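Local coordinates for NTP pyrophosphohydrolase MazG-like domain-containing protein (Vibrio sp. DAT722, PDB 2Q73), which probably hydrolyses nucleoside triphosphates to monophosphates and pyrophosphate as a magnesium-dependent, MazG-type house-cleaning enzyme, at residues C[32-35]-C[36-39]. Sequence-based numbering, arbitrary orientation.
With MG (magnesium ion), chain G.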
loop_
_atom_site.group_PDB
_atom_site.type_symbol
_atom_site.label_atom_id
_atom_site.label_comp_id
_atom_site.label_asym_id
_atom_site.label_seq_id
_atom_site.Cartn_x
_atom_site.Cartn_y
_atom_site.Cartn_z
ATOM N N GLY C 32 -2.668 3.487 -3.744
ATOM C CA GLY C 32 -3.585 4.321 -2.935
ATOM C C GLY C 32 -4.697 4.933 -3.764
ATOM O O GLY C 32 -5.838 4.989 -3.341
ATOM N N GLU C 33 -4.359 5.389 -4.967
ATOM C CA GLU C 33 -5.380 5.911 -5.886
ATOM C C GLU C 33 -6.322 4.800 -6.329
ATOM O O GLU C 33 -7.529 5.036 -6.474
ATOM C CB GLU C 33 -4.702 6.598 -7.080
ATOM C CG GLU C 33 -3.980 7.873 -6.631
ATOM C CD GLU C 33 -3.428 8.734 -7.776
ATOM O OE1 GLU C 33 -3.531 8.337 -8.969
ATOM O OE2 GLU C 33 -2.904 9.847 -7.469
ATOM N N LEU C 34 -5.794 3.590 -6.542
ATOM C CA LEU C 34 -6.653 2.436 -6.795
ATOM C C LEU C 34 -7.677 2.204 -5.663
ATOM O O LEU C 34 -8.873 1.977 -5.923
ATOM C CB LEU C 34 -5.820 1.154 -7.016
ATOM C CG LEU C 34 -6.608 -0.150 -7.263
ATOM C CD1 LEU C 34 -7.484 -0.053 -8.543
ATOM C CD2 LEU C 34 -5.645 -1.301 -7.381
ATOM N N SER C 35 -7.200 2.244 -4.425
ATOM C CA SER C 35 -8.064 2.099 -3.267
ATOM C C SER C 35 -9.232 3.065 -3.306
ATOM O O SER C 35 -10.380 2.656 -3.118
ATOM C CB SER C 35 -7.234 2.319 -2.005
ATOM O OG SER C 35 -7.992 1.885 -0.917
ATOM N N GLU C 36 -8.940 4.335 -3.598
ATOM C CA GLU C 36 -9.963 5.371 -3.724
ATOM C C GLU C 36 -10.970 5.071 -4.844
ATOM O O GLU C 36 -12.182 5.193 -4.627
ATOM C CB GLU C 36 -9.300 6.732 -3.967
ATOM C CG GLU C 36 -10.282 7.921 -3.925
ATOM C CD GLU C 36 -9.626 9.237 -4.290
ATOM O OE1 GLU C 36 -8.421 9.246 -4.663
ATOM O OE2 GLU C 36 -10.333 10.264 -4.225
ATOM N N SER C 37 -10.478 4.710 -6.036
ATOM C CA SER C 37 -11.361 4.384 -7.169
ATOM C C SER C 37 -12.294 3.209 -6.853
ATOM O O SER C 37 -13.464 3.225 -7.239
ATOM C CB SER C 37 -10.568 4.111 -8.469
ATOM O OG SER C 37 -9.878 2.860 -8.393
ATOM N N ILE C 38 -11.779 2.196 -6.151
ATOM C CA ILE C 38 -12.609 1.051 -5.759
ATOM C C ILE C 38 -13.645 1.456 -4.696
ATOM O O ILE C 38 -14.826 1.103 -4.806
ATOM C CB ILE C 38 -11.747 -0.172 -5.300
ATOM C CG1 ILE C 38 -10.970 -0.728 -6.510
ATOM C CG2 ILE C 38 -12.632 -1.274 -4.649
ATOM C CD1 ILE C 38 -9.975 -1.874 -6.180
ATOM N N ARG C 39 -13.212 2.228 -3.702
ATOM C CA ARG C 39 -14.129 2.681 -2.649
ATOM C C ARG C 39 -15.277 3.482 -3.259
ATOM O O ARG C 39 -16.428 3.358 -2.856
ATOM C CB ARG C 39 -13.359 3.524 -1.622
ATOM C CG ARG C 39 -14.223 4.080 -0.507
ATOM C CD ARG C 39 -13.382 4.827 0.549
ATOM N NE ARG C 39 -12.600 5.948 0.019
ATOM C CZ ARG C 39 -13.063 7.181 -0.220
ATOM N NH1 ARG C 39 -14.347 7.504 -0.027
ATOM N NH2 ARG C 39 -12.235 8.103 -0.678
HETATM MG MG MG G . -3.255 7.323 -11.020
HETATM O O HOH W 1 -8.379 7.618 -7.410
HETATM O O HOH W 2 -4.978 8.934 -11.414
#
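Ser37 holds OG between its backbone N and carbonyl carbon (chi1 72°), which folds the hydroxyl back along the helix onto the carbonyl of Leu34, OG to O 2.8 Å. The hydroxyl donates from the flank of that oxygen, with a C=O...OG angle of 118°, while Ile38 N takes the same Leu34 O almost head-on, at 163° and 2.9 Å. Two donors therefore grip one buried carbonyl, and the serine's polar end is satisfied inside the packing against Val55 and Glu58 of helix 55-72.

On the same turn, Leu34 and Ile38 meet through their branch ends. Leu34 has CG anti to its N, and the two side chains lie aslant with Leu34 CD1 3.9 Å from Ile38 CD1. Leu34 also packs on Leu59, and Ile38 packs on Phe25 of the second subunit and Phe24 of the third.

Water 1 donates both to Glu33 O and, over 3.2 Å, to Glu36 OE1, bridging the backbone to a carboxylate whose OE2 pairs with Lys40. Ser35 OG hydrogen-bonds to Phe25 O of the second subunit, and Arg39 NE forms a salt bridge with Glu29 of that subunit.

Glu33 carries OE1 to the magnesium ion at 2.3 Å, where water 2 also binds and Glu30, Glu58 and Asp61 complete the protein ligands. Residues 32-39 form the last two turns of helix 20-39, which joins helix 55-72 in the acidic, magnesium-binding site characteristic of the all-helical MazG nucleotide pyrophosphohydrolases.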